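Glycerol kinase, putative (Plasmodium falciparum, PDB 2W40) probably catalyses the ATP-dependent phosphorylation of glycerol to sn-glycerol 3-phosphate, as a member of the FGGY family of carbohydrate kinases. Local coordinates at residues 370-373 against 374-377; 421-424 against 425-429. All coordinates share one frame; numbering follows the deposited sequence.

Contact 1: residues 370-373 against 374-377. With EDO (1,2-ethanediol), chain J.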
loop_
_atom_site.group_PDB
_atom_site.type_symbol
_atom_site.label_atom_id
_atom_site.label_comp_id
_atom_site.label_asym_id
_atom_site.label_seq_id
_atom_site.Cartn_x
_atom_site.Cartn_y
_atom_site.Cartn_z
ATOM N N GLY C 370 -4.817 6.413 -4.456
ATOM C CA GLY C 370 -5.890 7.193 -3.877
ATOM C C GLY C 370 -5.864 7.442 -2.416
ATOM O O GLY C 370 -6.844 7.997 -1.864
ATOM N N MET C 371 -4.757 7.080 -1.752
ATOM C CA MET C 371 -4.683 7.195 -0.278
ATOM C C MET C 371 -4.479 8.638 0.217
ATOM O O MET C 371 -3.779 9.468 -0.382
ATOM C CB MET C 371 -3.596 6.269 0.276
ATOM C CG MET C 371 -3.664 4.812 -0.181
ATOM S SD MET C 371 -2.558 3.747 0.691
ATOM C CE MET C 371 -0.964 4.234 -0.016
ATOM N N THR C 372 -5.143 8.888 1.340
ATOM C CA THR C 372 -5.001 10.067 2.119
ATOM C C THR C 372 -4.629 9.737 3.569
ATOM O O THR C 372 -4.601 8.551 3.967
ATOM C CB THR C 372 -6.311 10.938 2.060
ATOM O OG1 THR C 372 -7.425 10.235 2.626
ATOM C CG2 THR C 372 -6.587 11.434 0.563
ATOM N N PHE C 373 -4.424 10.795 4.400
ATOM C CA PHE C 373 -4.156 10.541 5.815
ATOM C C PHE C 373 -5.346 9.845 6.544
ATOM O O PHE C 373 -5.165 9.138 7.559
ATOM C CB PHE C 373 -3.717 11.758 6.551
ATOM C CG PHE C 373 -2.332 12.204 6.256
ATOM C CD1 PHE C 373 -1.259 11.388 6.456
ATOM C CD2 PHE C 373 -2.127 13.490 5.762
ATOM C CE1 PHE C 373 0.073 11.840 6.151
ATOM C CE2 PHE C 373 -0.822 13.916 5.479
ATOM C CZ PHE C 373 0.248 13.132 5.706
ATOM N N ASN C 374 -6.549 10.055 6.010
ATOM C CA ASN C 374 -7.763 9.388 6.520
ATOM C C ASN C 374 -7.808 7.865 6.250
ATOM O O ASN C 374 -8.501 7.110 6.949
ATOM C CB ASN C 374 -8.970 10.101 5.946
ATOM C CG ASN C 374 -10.300 9.415 6.305
ATOM O OD1 ASN C 374 -10.856 8.737 5.441
ATOM N ND2 ASN C 374 -10.738 9.493 7.602
ATOM N N THR C 375 -7.061 7.421 5.199
ATOM C CA THR C 375 -7.057 5.996 4.788
ATOM C C THR C 375 -6.468 5.153 5.906
ATOM O O THR C 375 -5.447 5.472 6.472
ATOM C CB THR C 375 -6.251 5.802 3.495
ATOM O OG1 THR C 375 -6.768 6.716 2.506
ATOM C CG2 THR C 375 -6.225 4.287 3.027
ATOM N N GLU C 376 -7.146 4.024 6.172
ATOM C CA GLU C 376 -6.791 3.071 7.183
ATOM C C GLU C 376 -6.606 1.716 6.549
ATOM O O GLU C 376 -6.981 1.471 5.397
ATOM C CB GLU C 376 -7.935 2.867 8.199
ATOM C CG GLU C 376 -8.406 4.115 8.823
ATOM C CD GLU C 376 -8.944 3.901 10.185
ATOM O OE1 GLU C 376 -9.090 2.716 10.644
ATOM O OE2 GLU C 376 -9.211 4.936 10.795
ATOM N N ARG C 377 -6.032 0.808 7.332
ATOM C CA ARG C 377 -5.878 -0.606 6.900
ATOM C C ARG C 377 -7.149 -1.162 6.289
ATOM O O ARG C 377 -7.145 -1.823 5.230
ATOM C CB ARG C 377 -5.562 -1.521 8.135
ATOM C CG ARG C 377 -4.359 -1.317 8.751
ATOM C CD ARG C 377 -4.046 -2.400 9.726
ATOM N NE ARG C 377 -4.902 -2.515 10.915
ATOM C CZ ARG C 377 -4.976 -3.640 11.615
ATOM N NH1 ARG C 377 -4.231 -4.711 11.270
ATOM N NH2 ARG C 377 -5.749 -3.724 12.721
HETATM C C1 EDO J . -7.090 13.467 6.073
HETATM O O1 EDO J . -7.130 12.782 4.950
HETATM C C2 EDO J . -6.026 14.507 5.818
HETATM O O2 EDO J . -5.483 14.560 7.090
#
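Thr372 N donates to Thr375 OG1 at 3.0 Å, and the N-H points almost straight at the oxygen (169°). Going the other way, Thr375 N reaches Thr372 O at 3.0 Å; that donor stands 62° out of the carbonyl plane, and its N-H is bent. The second bond closes a type I beta turn from Thr372 to Thr375, by which the chain leaves strand 366-371 and heads for helix 377-403; the first, through the Thr375 side chain, braces it. Thr375 OG1 can serve the backbone because chi1 of -53° sets it opposite its own carbonyl carbon, while CG2 branches off to rest 4.1 Å from Met371 CG. The two side chains cross at about a right angle, and both also touch Ile380. At the corner of the turn, Asn374 N gives a hydrogen bond to O1 of a bound ethanediol (3.0 Å), whose O2 lies 3.4 Å from Phe373 CB, near the ring plane. Beyond the turn is the second subunit: Asn374 ND2 bonds to Cys39 O there, Trp320 NE1 and Lys323 NZ of that chain both reach Thr375 O, and the Phe373 ring meets its Phe352. One threonine thus fixes the turn through its N and OG1 while its carbonyl serves the dimer interface.

Contact 2: residues 421-424 against 425-429; sequences KPFM and QFNSD
The two segments are consecutive turns of helix 421-431, and their backbones are joined by i to i+4 hydrogen bonds. Gln425 N to Lys421 O is 2.8 Å, and Phe426 N to Pro422 O, Asn427 N to Phe423 O and Ser428 N to Met424 O continue the ladder. Phe423 O takes a second donor: Asn427 ND2 arrives at 2.9 Å, 55° above the carbonyl plane, whereas Asn427 N comes nearly along the C=O axis. Phe423 O lies close to the amide plane of Asn427. The same ND2 also sits 3.2 Å above the centre of the Phe423 ring, with ring and amide planes 69° apart. Phe423 CG is anti to the backbone N, which places the ring beneath that amide. At the other end of the amide, OD1 is bound to Tyr268 OH, which fixes the rotation of the group. On another side of the helix, Gln425 NE2 bonds to Asp429 OD1 at 2.9 Å and also to His477 O; Asp429 OD1 in turn meets Lys479 N. Both ends of the buried Asn427 amide therefore have partners, and its ND2 is bonded to a helical carbonyl while lying over an aromatic face inside the beta-alpha-beta unit 411-438.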
loop_
_atom_site.group_PDB
_atom_site.type_symbol
_atom_site.label_atom_id
_atom_site.label_comp_id
_atom_site.label_asym_id
_atom_site.label_seq_id
_atom_site.Cartn_x
_atom_site.Cartn_y
_atom_site.Cartn_z
ATOM N N LYS C 421 -21.307 -11.805 3.029
ATOM C CA LYS C 421 -22.449 -11.196 2.311
ATOM C C LYS C 421 -22.137 -9.855 1.652
ATOM O O LYS C 421 -22.532 -9.675 0.514
ATOM C CB LYS C 421 -23.703 -11.024 3.202
ATOM C CG LYS C 421 -24.367 -12.361 3.572
ATOM C CD LYS C 421 -25.161 -12.200 4.881
ATOM C CE LYS C 421 -26.330 -13.164 5.016
ATOM N NZ LYS C 421 -27.598 -12.418 5.471
ATOM N N PRO C 422 -21.483 -8.893 2.362
ATOM C CA PRO C 422 -21.157 -7.663 1.612
ATOM C C PRO C 422 -20.213 -7.866 0.446
ATOM O O PRO C 422 -20.364 -7.239 -0.574
ATOM C CB PRO C 422 -20.546 -6.722 2.636
ATOM C CG PRO C 422 -20.270 -7.558 3.807
ATOM C CD PRO C 422 -21.165 -8.771 3.812
ATOM N N PHE C 423 -19.303 -8.788 0.581
ATOM C CA PHE C 423 -18.449 -9.112 -0.584
ATOM C C PHE C 423 -19.229 -9.690 -1.741
ATOM O O PHE C 423 -19.131 -9.192 -2.912
ATOM C CB PHE C 423 -17.367 -10.128 -0.130
ATOM C CG PHE C 423 -16.434 -10.548 -1.219
ATOM C CD1 PHE C 423 -15.598 -9.656 -1.864
ATOM C CD2 PHE C 423 -16.432 -11.867 -1.662
ATOM C CE1 PHE C 423 -14.694 -10.069 -2.915
ATOM C CE2 PHE C 423 -15.574 -12.246 -2.702
ATOM C CZ PHE C 423 -14.676 -11.363 -3.295
ATOM N N MET C 424 -20.069 -10.702 -1.473
ATOM C CA MET C 424 -20.857 -11.306 -2.549
ATOM C C MET C 424 -21.836 -10.287 -3.150
ATOM O O MET C 424 -22.091 -10.268 -4.372
ATOM C CB MET C 424 -21.550 -12.535 -1.999
ATOM C CG MET C 424 -20.631 -13.718 -1.698
ATOM S SD MET C 424 -19.305 -13.982 -3.045
ATOM C CE MET C 424 -20.395 -14.616 -4.177
ATOM N N GLN C 425 -22.391 -9.391 -2.315
ATOM C CA GLN C 425 -23.303 -8.366 -2.831
ATOM C C GLN C 425 -22.550 -7.414 -3.799
ATOM O O GLN C 425 -23.037 -7.094 -4.849
ATOM C CB GLN C 425 -23.951 -7.617 -1.682
ATOM C CG GLN C 425 -25.003 -6.632 -2.208
ATOM C CD GLN C 425 -26.160 -7.310 -2.958
ATOM O OE1 GLN C 425 -26.902 -8.063 -2.346
ATOM N NE2 GLN C 425 -26.310 -7.017 -4.199
ATOM N N PHE C 426 -21.336 -7.038 -3.398
ATOM C CA PHE C 426 -20.491 -6.167 -4.253
ATOM C C PHE C 426 -20.160 -6.870 -5.571
ATOM O O PHE C 426 -20.205 -6.253 -6.622
ATOM C CB PHE C 426 -19.221 -5.768 -3.533
ATOM C CG PHE C 426 -18.442 -4.746 -4.244
ATOM C CD1 PHE C 426 -18.768 -3.413 -4.173
ATOM C CD2 PHE C 426 -17.365 -5.068 -5.058
ATOM C CE1 PHE C 426 -18.068 -2.455 -4.816
ATOM C CE2 PHE C 426 -16.685 -4.076 -5.729
ATOM C CZ PHE C 426 -17.028 -2.788 -5.587
ATOM N N ASN C 427 -19.828 -8.161 -5.499
ATOM C CA ASN C 427 -19.592 -8.928 -6.738
ATOM C C ASN C 427 -20.806 -8.921 -7.646
ATOM O O ASN C 427 -20.750 -8.638 -8.826
ATOM C CB ASN C 427 -19.190 -10.407 -6.418
ATOM C CG ASN C 427 -17.704 -10.562 -6.119
ATOM O OD1 ASN C 427 -16.966 -11.112 -6.947
ATOM N ND2 ASN C 427 -17.256 -10.073 -4.965
ATOM N N SER C 428 -21.989 -9.206 -7.044
ATOM C CA SER C 428 -23.234 -9.267 -7.848
ATOM C C SER C 428 -23.545 -7.919 -8.460
ATOM O O SER C 428 -23.861 -7.854 -9.665
ATOM C CB SER C 428 -24.417 -9.726 -7.000
ATOM O OG SER C 428 -25.577 -9.801 -7.821
ATOM N N ASP C 429 -23.340 -6.844 -7.652
ATOM C CA ASP C 429 -23.515 -5.473 -8.069
ATOM C C ASP C 429 -22.568 -5.143 -9.281
ATOM O O ASP C 429 -23.000 -4.668 -10.375
ATOM C CB ASP C 429 -23.230 -4.520 -6.960
ATOM C CG ASP C 429 -24.281 -4.434 -5.929
ATOM O OD1 ASP C 429 -25.377 -5.016 -6.108
ATOM O OD2 ASP C 429 -24.000 -3.747 -4.897
#

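Contact 1 precedes contact 2 along the chain, and both belong to the C-terminal FGGY domain. Their centres are 23 Å apart and the nearest atoms about 14 Å. Helix 377-403 bridges the gap: it starts at the end of residues 370-377, and its Arg382, Glu386, Ala389 and Leu392 pack against Phe426 and Asn427. Contact 1 is peripheral, its centre about 33 Å from the centre of the chain, at the subunit interface. Contact 2, its centre about 22 Å from that point, lies on helix 421-431, which connects parallel strands 411-414 and 435-438 of the seven-stranded mixed sheet. Helix 377-403 thus links the interface turn to a helix whose Pro422 touches Ser334, which binds ADP in another crystal structure of this protein, though none is bound here.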